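Local coordinates for protein farnesyltransferase, putative (Trypanosoma cruzi, PDB 3WCA) that probably condenses two farnesyl diphosphate molecules into squalene with the help of magnesium and a nicotinamide cofactor, the first committed step of sterol synthesis, at residues A[157-170]-A[193-206]. The protein carries 1 engineered substitution. Numbering follows the deposited sequence.
Sequences YDLYCHYVAGLVGH and ANHMGLFLQKTNII. With FPS (S-[(2E,6E)-3,7,11-trimethyldodeca-2,6,10-trienyl] trihydrogen thiodiphosphate), chain E.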
ATOM      1  N   TYR A 157       2.571  -5.333 -13.353  1.00 34.87           N
ATOM      2  CA  TYR A 157       1.975  -4.368 -12.424  1.00 33.52           C
ATOM      3  C   TYR A 157       1.504  -5.102 -11.164  1.00 33.44           C
ATOM      4  O   TYR A 157       1.916  -4.772 -10.058  1.00 31.80           O
ATOM      5  CB  TYR A 157       0.807  -3.660 -13.126  1.00 29.83           C
ATOM      6  CG  TYR A 157       0.061  -2.584 -12.341  1.00 30.37           C
ATOM      7  CD1 TYR A 157       0.739  -1.628 -11.572  1.00 28.69           C
ATOM      8  CD2 TYR A 157      -1.324  -2.460 -12.464  1.00 29.21           C
ATOM      9  CE1 TYR A 157       0.046  -0.568 -10.956  1.00 28.50           C
ATOM     10  CE2 TYR A 157      -2.022  -1.412 -11.854  1.00 28.38           C
ATOM     11  CZ  TYR A 157      -1.334  -0.469 -11.107  1.00 29.57           C
ATOM     12  OH  TYR A 157      -2.039   0.582 -10.544  1.00 30.68           O
ATOM     13  N   ASP A 158       0.656  -6.111 -11.351  1.00 33.82           N
ATOM     14  CA  ASP A 158       0.144  -6.919 -10.251  1.00 33.74           C
ATOM     15  C   ASP A 158       1.227  -7.598  -9.424  1.00 34.48           C
ATOM     16  O   ASP A 158       1.163  -7.602  -8.193  1.00 35.74           O
ATOM     17  CB  ASP A 158      -0.810  -7.983 -10.784  1.00 34.52           C
ATOM     18  CG  ASP A 158      -2.191  -7.437 -11.044  1.00 33.43           C
ATOM     19  OD1 ASP A 158      -2.311  -6.224 -11.289  1.00 33.13           O
ATOM     20  OD2 ASP A 158      -3.156  -8.217 -11.009  1.00 38.12           O
ATOM     21  N   LEU A 159       2.225  -8.178 -10.085  1.00 34.50           N
ATOM     22  CA  LEU A 159       3.280  -8.863  -9.351  1.00 33.74           C
ATOM     23  C   LEU A 159       4.119  -7.888  -8.538  1.00 32.72           C
ATOM     24  O   LEU A 159       4.474  -8.175  -7.393  1.00 34.15           O
ATOM     25  CB  LEU A 159       4.169  -9.682 -10.300  1.00 34.93           C
ATOM     26  CG  LEU A 159       5.282 -10.524  -9.652  1.00 39.42           C
ATOM     27  CD1 LEU A 159       4.668 -11.577  -8.716  1.00 32.36           C
ATOM     28  CD2 LEU A 159       6.143 -11.194 -10.756  1.00 36.88           C
ATOM     29  N   TYR A 160       4.437  -6.735  -9.116  1.00 30.51           N
ATOM     30  CA  TYR A 160       5.225  -5.744  -8.389  1.00 30.58           C
ATOM     31  C   TYR A 160       4.444  -5.250  -7.158  1.00 29.98           C
ATOM     32  O   TYR A 160       5.030  -5.028  -6.096  1.00 30.15           O
ATOM     33  CB  TYR A 160       5.592  -4.550  -9.283  1.00 27.80           C
ATOM     34  CG  TYR A 160       6.376  -3.483  -8.549  1.00 30.95           C
ATOM     35  CD1 TYR A 160       7.736  -3.646  -8.282  1.00 31.79           C
ATOM     36  CD2 TYR A 160       5.743  -2.333  -8.062  1.00 31.07           C
ATOM     37  CE1 TYR A 160       8.447  -2.692  -7.543  1.00 33.74           C
ATOM     38  CE2 TYR A 160       6.439  -1.376  -7.323  1.00 33.21           C
ATOM     39  CZ  TYR A 160       7.790  -1.561  -7.064  1.00 33.53           C
ATOM     40  OH  TYR A 160       8.480  -0.629  -6.320  1.00 35.56           O
ATOM     41  N   CYS A 161       3.133  -5.069  -7.313  1.00 26.92           N
ATOM     42  CA  CYS A 161       2.295  -4.626  -6.210  1.00 28.01           C
ATOM     43  C   CYS A 161       2.305  -5.698  -5.132  1.00 27.96           C
ATOM     44  O   CYS A 161       2.289  -5.391  -3.937  1.00 24.88           O
ATOM     45  CB  CYS A 161       0.853  -4.360  -6.680  1.00 27.53           C
ATOM     46  SG  CYS A 161       0.673  -2.819  -7.629  1.00 29.63           S
ATOM     47  N   HIS A 162       2.337  -6.956  -5.565  1.00 29.18           N
ATOM     48  CA  HIS A 162       2.368  -8.084  -4.642  1.00 28.65           C
ATOM     49  C   HIS A 162       3.613  -8.009  -3.762  1.00 29.97           C
ATOM     50  O   HIS A 162       3.523  -8.109  -2.538  1.00 32.46           O
ATOM     51  CB  HIS A 162       2.366  -9.405  -5.423  1.00 30.07           C
ATOM     52  CG  HIS A 162       2.737 -10.599  -4.600  1.00 30.11           C
ATOM     53  ND1 HIS A 162       1.912 -11.118  -3.626  1.00 30.76           N
ATOM     54  CD2 HIS A 162       3.854 -11.369  -4.599  1.00 28.32           C
ATOM     55  CE1 HIS A 162       2.503 -12.157  -3.060  1.00 32.32           C
ATOM     56  NE2 HIS A 162       3.683 -12.329  -3.631  1.00 30.42           N
ATOM     57  N   TYR A 163       4.767  -7.811  -4.388  1.00 28.72           N
ATOM     58  CA  TYR A 163       6.033  -7.738  -3.668  1.00 31.32           C
ATOM     59  C   TYR A 163       6.170  -6.579  -2.691  1.00 31.19           C
ATOM     60  O   TYR A 163       6.796  -6.733  -1.641  1.00 33.24           O
ATOM     61  CB  TYR A 163       7.224  -7.652  -4.641  1.00 33.16           C
ATOM     62  CG  TYR A 163       7.520  -8.904  -5.464  1.00 37.80           C
ATOM     63  CD1 TYR A 163       7.697 -10.147  -4.855  1.00 39.36           C
ATOM     64  CD2 TYR A 163       7.661  -8.827  -6.849  1.00 39.10           C
ATOM     65  CE1 TYR A 163       8.013 -11.290  -5.611  1.00 41.10           C
ATOM     66  CE2 TYR A 163       7.974  -9.953  -7.614  1.00 42.33           C
ATOM     67  CZ  TYR A 163       8.149 -11.179  -6.994  1.00 43.82           C
ATOM     68  OH  TYR A 163       8.451 -12.284  -7.763  1.00 44.60           O
ATOM     69  N   VAL A 164       5.617  -5.415  -3.024  1.00 27.84           N
ATOM     70  CA  VAL A 164       5.794  -4.282  -2.137  1.00 25.86           C
ATOM     71  C   VAL A 164       4.611  -3.914  -1.261  1.00 25.54           C
ATOM     72  O   VAL A 164       4.753  -3.055  -0.395  1.00 24.95           O
ATOM     73  CB  VAL A 164       6.246  -3.012  -2.923  1.00 27.61           C
ATOM     74  CG1 VAL A 164       7.514  -3.336  -3.749  1.00 26.64           C
ATOM     75  CG2 VAL A 164       5.109  -2.506  -3.824  1.00 18.14           C
ATOM     76  N   ALA A 165       3.471  -4.567  -1.475  1.00 23.73           N
ATOM     77  CA  ALA A 165       2.263  -4.279  -0.713  1.00 25.83           C
ATOM     78  C   ALA A 165       1.430  -5.527  -0.419  1.00 25.98           C
ATOM     79  O   ALA A 165       0.959  -5.718   0.701  1.00 26.76           O
ATOM     80  CB  ALA A 165       1.418  -3.262  -1.467  1.00 26.61           C
ATOM     81  N   GLY A 166       1.235  -6.362  -1.428  1.00 24.96           N
ATOM     82  CA  GLY A 166       0.463  -7.573  -1.227  1.00 27.63           C
ATOM     83  C   GLY A 166       1.065  -8.443  -0.129  1.00 27.49           C
ATOM     84  O   GLY A 166       0.337  -9.083   0.640  1.00 26.52           O
ATOM     85  N   LEU A 167       2.395  -8.459  -0.049  1.00 25.93           N
ATOM     86  CA  LEU A 167       3.083  -9.254   0.961  1.00 28.26           C
ATOM     87  C   LEU A 167       2.915  -8.657   2.362  1.00 30.23           C
ATOM     88  O   LEU A 167       2.969  -9.377   3.364  1.00 29.22           O
ATOM     89  CB  LEU A 167       4.571  -9.383   0.618  1.00 26.22           C
ATOM     90  CG  LEU A 167       4.924 -10.436  -0.444  1.00 24.76           C
ATOM     91  CD1 LEU A 167       6.405 -10.399  -0.745  1.00 23.60           C
ATOM     92  CD2 LEU A 167       4.529 -11.820   0.072  1.00 29.54           C
ATOM     93  N   VAL A 168       2.739  -7.340   2.433  1.00 29.87           N
ATOM     94  CA  VAL A 168       2.530  -6.697   3.724  1.00 29.24           C
ATOM     95  C   VAL A 168       1.197  -7.270   4.186  1.00 28.32           C
ATOM     96  O   VAL A 168       1.009  -7.577   5.357  1.00 28.32           O
ATOM     97  CB  VAL A 168       2.417  -5.163   3.588  1.00 31.31           C
ATOM     98  CG1 VAL A 168       2.209  -4.536   4.951  1.00 31.41           C
ATOM     99  CG2 VAL A 168       3.681  -4.600   2.935  1.00 29.04           C
ATOM    100  N   GLY A 169       0.284  -7.441   3.235  1.00 28.44           N
ATOM    101  CA  GLY A 169      -1.019  -8.000   3.546  1.00 27.50           C
ATOM    102  C   GLY A 169      -0.881  -9.417   4.081  1.00 31.37           C
ATOM    103  O   GLY A 169      -1.584  -9.803   5.024  1.00 30.38           O
ATOM    104  N   HIS A 170       0.010 -10.199   3.467  1.00 30.31           N
ATOM    105  CA  HIS A 170       0.251 -11.573   3.908  1.00 30.85           C
ATOM    106  C   HIS A 170       0.819 -11.515   5.324  1.00 30.93           C
ATOM    107  O   HIS A 170       0.277 -12.121   6.245  1.00 29.89           O
ATOM    108  CB  HIS A 170       1.257 -12.286   2.989  1.00 30.54           C
ATOM    109  CG  HIS A 170       0.692 -12.702   1.663  1.00 31.83           C
ATOM    110  ND1 HIS A 170       1.224 -13.735   0.921  1.00 35.27           N
ATOM    111  CD2 HIS A 170      -0.363 -12.238   0.954  1.00 33.33           C
ATOM    112  CE1 HIS A 170       0.519 -13.894  -0.185  1.00 35.04           C
ATOM    113  NE2 HIS A 170      -0.451 -12.997  -0.190  1.00 37.78           N
ATOM    114  N   ALA A 193      -5.866 -11.257   1.230  1.00 31.04           N
ATOM    115  CA  ALA A 193      -4.940 -10.405   1.971  1.00 31.39           C
ATOM    116  C   ALA A 193      -4.099  -9.652   0.943  1.00 30.84           C
ATOM    117  O   ALA A 193      -3.767  -8.482   1.131  1.00 32.81           O
ATOM    118  CB  ALA A 193      -4.046 -11.240   2.865  1.00 29.40           C
ATOM    119  N   ASN A 194      -3.769 -10.339  -0.146  1.00 27.78           N
ATOM    120  CA  ASN A 194      -2.980  -9.757  -1.219  1.00 28.38           C
ATOM    121  C   ASN A 194      -3.806  -8.680  -1.924  1.00 26.39           C
ATOM    122  O   ASN A 194      -3.278  -7.640  -2.315  1.00 28.43           O
ATOM    123  CB  ASN A 194      -2.575 -10.836  -2.229  1.00 26.55           C
ATOM    124  CG  ASN A 194      -1.660 -10.307  -3.300  1.00 27.44           C
ATOM    125  OD1 ASN A 194      -0.493 -10.006  -3.046  1.00 29.09           O
ATOM    126  ND2 ASN A 194      -2.189 -10.167  -4.510  1.00 30.05           N
ATOM    127  N   HIS A 195      -5.093  -8.953  -2.114  1.00 25.20           N
ATOM    128  CA  HIS A 195      -5.985  -7.988  -2.732  1.00 25.95           C
ATOM    129  C   HIS A 195      -5.988  -6.705  -1.881  1.00 26.58           C
ATOM    130  O   HIS A 195      -5.927  -5.600  -2.411  1.00 26.12           O
ATOM    131  CB  HIS A 195      -7.408  -8.544  -2.804  1.00 28.23           C
ATOM    132  CG  HIS A 195      -7.648  -9.460  -3.963  1.00 32.52           C
ATOM    133  ND1 HIS A 195      -7.655  -9.020  -5.270  1.00 30.86           N
ATOM    134  CD2 HIS A 195      -7.907 -10.789  -4.012  1.00 32.91           C
ATOM    135  CE1 HIS A 195      -7.909 -10.038  -6.073  1.00 31.24           C
ATOM    136  NE2 HIS A 195      -8.065 -11.123  -5.335  1.00 33.89           N
ATOM    137  N   MET A 196      -6.057  -6.867  -0.561  1.00 24.74           N
ATOM    138  CA  MET A 196      -6.069  -5.735   0.365  1.00 24.44           C
ATOM    139  C   MET A 196      -4.844  -4.860   0.121  1.00 24.77           C
ATOM    140  O   MET A 196      -4.958  -3.644   0.028  1.00 24.14           O
ATOM    141  CB  MET A 196      -6.081  -6.237   1.820  1.00 25.75           C
ATOM    142  CG  MET A 196      -7.426  -6.837   2.281  1.00 24.37           C
ATOM    143  SD  MET A 196      -8.566  -5.573   2.960  1.00 30.06           S
ATOM    144  CE  MET A 196      -7.605  -5.072   4.415  1.00 24.38           C
ATOM    145  N   GLY A 197      -3.675  -5.487   0.003  1.00 23.01           N
ATOM    146  CA  GLY A 197      -2.465  -4.732  -0.244  1.00 22.91           C
ATOM    147  C   GLY A 197      -2.476  -4.062  -1.612  1.00 25.10           C
ATOM    148  O   GLY A 197      -2.041  -2.916  -1.751  1.00 23.04           O
ATOM    149  N   LEU A 198      -2.987  -4.763  -2.624  1.00 23.96           N
ATOM    150  CA  LEU A 198      -3.016  -4.206  -3.967  1.00 25.87           C
ATOM    151  C   LEU A 198      -3.932  -3.011  -4.094  1.00 24.81           C
ATOM    152  O   LEU A 198      -3.594  -2.054  -4.782  1.00 28.80           O
ATOM    153  CB  LEU A 198      -3.404  -5.272  -5.000  1.00 25.80           C
ATOM    154  CG  LEU A 198      -2.209  -5.914  -5.716  1.00 26.15           C
ATOM    155  CD1 LEU A 198      -1.297  -6.554  -4.698  1.00 26.70           C
ATOM    156  CD2 LEU A 198      -2.693  -6.955  -6.729  1.00 27.07           C
ATOM    157  N   PHE A 199      -5.080  -3.048  -3.427  1.00 24.79           N
ATOM    158  CA  PHE A 199      -5.997  -1.926  -3.502  1.00 23.81           C
ATOM    159  C   PHE A 199      -5.337  -0.663  -2.984  1.00 24.76           C
ATOM    160  O   PHE A 199      -5.492   0.406  -3.573  1.00 25.61           O
ATOM    161  CB  PHE A 199      -7.275  -2.186  -2.705  1.00 23.17           C
ATOM    162  CG  PHE A 199      -8.337  -1.122  -2.907  1.00 24.71           C
ATOM    163  CD1 PHE A 199      -8.827  -0.848  -4.187  1.00 23.29           C
ATOM    164  CD2 PHE A 199      -8.833  -0.391  -1.831  1.00 22.61           C
ATOM    165  CE1 PHE A 199      -9.793   0.137  -4.394  1.00 23.67           C
ATOM    166  CE2 PHE A 199      -9.802   0.602  -2.021  1.00 22.49           C
ATOM    167  CZ  PHE A 199     -10.285   0.869  -3.294  1.00 23.55           C
ATOM    168  N   LEU A 200      -4.600  -0.779  -1.883  1.00 23.22           N
ATOM    169  CA  LEU A 200      -3.931   0.384  -1.323  1.00 25.85           C
ATOM    170  C   LEU A 200      -2.793   0.866  -2.217  1.00 25.21           C
ATOM    171  O   LEU A 200      -2.693   2.053  -2.517  1.00 23.66           O
ATOM    172  CB  LEU A 200      -3.356   0.091   0.078  1.00 25.67           C
ATOM    173  CG  LEU A 200      -4.278  -0.376   1.215  1.00 30.07           C
ATOM    174  CD1 LEU A 200      -3.501  -0.322   2.549  1.00 26.75           C
ATOM    175  CD2 LEU A 200      -5.514   0.517   1.289  1.00 27.10           C
ATOM    176  N   GLN A 201      -1.936  -0.060  -2.641  1.00 25.56           N
ATOM    177  CA  GLN A 201      -0.798   0.314  -3.450  1.00 25.66           C
ATOM    178  C   GLN A 201      -1.249   0.942  -4.764  1.00 24.81           C
ATOM    179  O   GLN A 201      -0.727   1.967  -5.161  1.00 26.55           O
ATOM    180  CB  GLN A 201       0.100  -0.908  -3.710  1.00 25.24           C
ATOM    181  CG  GLN A 201       1.441  -0.582  -4.388  1.00 29.00           C
ATOM    182  CD  GLN A 201       2.314   0.373  -3.572  1.00 33.61           C
ATOM    183  OE1 GLN A 201       2.460   0.217  -2.363  1.00 37.13           O
ATOM    184  NE2 GLN A 201       2.907   1.355  -4.238  1.00 34.86           N
ATOM    185  N   LYS A 202      -2.232   0.340  -5.418  1.00 24.74           N
ATOM    186  CA  LYS A 202      -2.699   0.859  -6.696  1.00 27.62           C
ATOM    187  C   LYS A 202      -3.337   2.243  -6.591  1.00 27.77           C
ATOM    188  O   LYS A 202      -3.121   3.090  -7.460  1.00 28.11           O
ATOM    189  CB  LYS A 202      -3.664  -0.139  -7.355  1.00 24.78           C
ATOM    190  CG  LYS A 202      -2.968  -1.413  -7.836  1.00 24.22           C
ATOM    191  CD  LYS A 202      -3.869  -2.250  -8.732  1.00 23.27           C
ATOM    192  CE  LYS A 202      -3.176  -3.529  -9.184  1.00 22.16           C
ATOM    193  NZ  LYS A 202      -4.055  -4.372 -10.054  1.00 24.78           N
ATOM    194  N   THR A 203      -4.113   2.483  -5.535  1.00 27.23           N
ATOM    195  CA  THR A 203      -4.735   3.790  -5.374  1.00 24.76           C
ATOM    196  C   THR A 203      -3.634   4.827  -5.191  1.00 25.09           C
ATOM    197  O   THR A 203      -3.729   5.932  -5.713  1.00 25.36           O
ATOM    198  CB  THR A 203      -5.705   3.818  -4.181  1.00 24.60           C
ATOM    199  OG1 THR A 203      -6.723   2.828  -4.383  1.00 26.03           O
ATOM    200  CG2 THR A 203      -6.385   5.178  -4.073  1.00 26.14           C
ATOM    201  N   ASN A 204      -2.567   4.470  -4.485  1.00 24.69           N
ATOM    202  CA  ASN A 204      -1.499   5.435  -4.309  1.00 26.05           C
ATOM    203  C   ASN A 204      -0.752   5.648  -5.619  1.00 25.30           C
ATOM    204  O   ASN A 204      -0.427   6.772  -5.962  1.00 25.60           O
ATOM    205  CB  ASN A 204      -0.526   4.999  -3.211  1.00 29.55           C
ATOM    206  CG  ASN A 204      -1.152   5.051  -1.816  1.00 33.94           C
ATOM    207  OD1 ASN A 204      -2.189   5.685  -1.605  1.00 35.24           O
ATOM    208  ND2 ASN A 204      -0.516   4.391  -0.862  1.00 37.42           N
ATOM    209  N   ILE A 205      -0.477   4.572  -6.351  1.00 23.52           N
ATOM    210  CA  ILE A 205       0.234   4.695  -7.624  1.00 24.94           C
ATOM    211  C   ILE A 205      -0.556   5.594  -8.585  1.00 25.61           C
ATOM    212  O   ILE A 205       0.023   6.410  -9.323  1.00 24.83           O
ATOM    213  CB  ILE A 205       0.481   3.291  -8.259  1.00 26.08           C
ATOM    214  CG1 ILE A 205       1.712   2.652  -7.606  1.00 26.66           C
ATOM    215  CG2 ILE A 205       0.695   3.408  -9.777  1.00 28.32           C
ATOM    216  CD1 ILE A 205       1.962   1.195  -8.012  1.00 25.68           C
ATOM    217  N   ILE A 206      -1.879   5.455  -8.560  1.00 24.38           N
ATOM    218  CA  ILE A 206      -2.742   6.263  -9.401  1.00 24.22           C
ATOM    219  C   ILE A 206      -2.701   7.729  -8.961  1.00 27.32           C
ATOM    220  O   ILE A 206      -2.515   8.626  -9.792  1.00 23.56           O
ATOM    221  CB  ILE A 206      -4.203   5.775  -9.341  1.00 23.98           C
ATOM    222  CG1 ILE A 206      -4.321   4.407 -10.008  1.00 21.92           C
ATOM    223  CG2 ILE A 206      -5.122   6.787 -10.010  1.00 26.00           C
ATOM    224  CD1 ILE A 206      -5.707   3.785  -9.905  1.00 20.28           C
TER
HETATM  225  C1  FPS E 501       3.009   3.397   1.440  1.00 89.25           C
HETATM  226  S1  FPS E 501       3.818   3.955   3.018  1.00 95.67           S
HETATM  227  C2  FPS E 501       2.668   1.877   1.529  1.00 83.44           C
HETATM  228  C3  FPS E 501       1.579   1.166   1.036  1.00 77.80           C
HETATM  229  C4  FPS E 501       0.437   1.775   0.255  1.00 78.08           C
HETATM  230  C5  FPS E 501       1.541  -0.318   1.325  1.00 71.09           C
HETATM  231  C6  FPS E 501       1.183  -0.767   2.776  1.00 61.80           C
HETATM  232  C7  FPS E 501       0.290  -1.982   2.649  1.00 51.52           C
HETATM  233  C8  FPS E 501      -0.520  -2.493   3.588  1.00 45.16           C
HETATM  234  C10 FPS E 501      -1.313  -3.753   3.187  1.00 40.53           C
HETATM  235  C9  FPS E 501      -0.679  -1.901   4.993  1.00 44.63           C
HETATM  236  C11 FPS E 501      -2.628  -3.864   3.924  1.00 33.29           C
HETATM  237  C12 FPS E 501      -3.095  -5.296   3.879  1.00 28.65           C
HETATM  238  C13 FPS E 501      -3.801  -5.923   4.846  1.00 27.54           C
HETATM  239  C14 FPS E 501      -4.235  -5.253   6.157  1.00 28.51           C
HETATM  240  C15 FPS E 501      -4.186  -7.381   4.609  1.00 26.00           C
HETATM  241  PA  FPS E 501       2.445   4.937   4.217  1.00 96.16           P
HETATM  242  O1A FPS E 501       1.184   4.049   4.411  1.00 95.67           O
HETATM  243  O2A FPS E 501       3.113   5.189   5.545  1.00 94.91           O
HETATM  244  O3A FPS E 501       2.109   6.522   3.787  1.00 98.30           O
HETATM  245  PB  FPS E 501       1.675   7.318   2.357  1.00100.21           P
HETATM  246  O1B FPS E 501       0.515   8.327   2.610  1.00 98.75           O
HETATM  247  O2B FPS E 501       2.903   8.157   1.850  1.00 99.98           O
HETATM  248  O3B FPS E 501       1.121   6.275   1.301  1.00100.45           O
HETATM  249  O   HOH W   1      -0.692  -9.896  -7.193  1.00 24.89           O
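Gly166 and Asn194 bring their CA atoms to 4.1 Å where helices 157-170 and 193-206 cross obliquely, N-to-C directions 132° apart and axes 6.8 Å apart at closest approach, an example of glycines permitting close packing. With no side chains between them, Gly166 CA and Gly197 CA come to 4.2 Å, and Asn194 OD1 lies against Gly166 CA; the pi-type turn at 162-166 falls here. Asn194, its CG anti to the backbone N (chi1 -175°), sends OD1 to His162, whose ND1 donates a nearly straight 2.7 Å bond in its own ring plane but from above the carbonyl plane. A water links Asn194 ND2 to Asp158 O. Cys161 and Leu198 interlock knobs-into-holes, Cys161 CB against Leu198 CG at 3.6 Å. Lys202 crosses the Tyr157 side chain at a slant, Lys202 CG 3.5 Å from Tyr157 OH, and its NZ forms a salt bridge to Asp158 OD1 at 2.8 Å; Ile205 CD1 meets the Tyr157 ring edge. Both helices wall the prenyl pocket, Gly169 CA 3.4 Å from C15 of the bound thiodiphosphate. Around them, Asp256 of helix 243-258 also pairs with Lys202, helix 274-294 packs on Phe199 and Leu200, and helix 261-269 covers Ala193 and Met196.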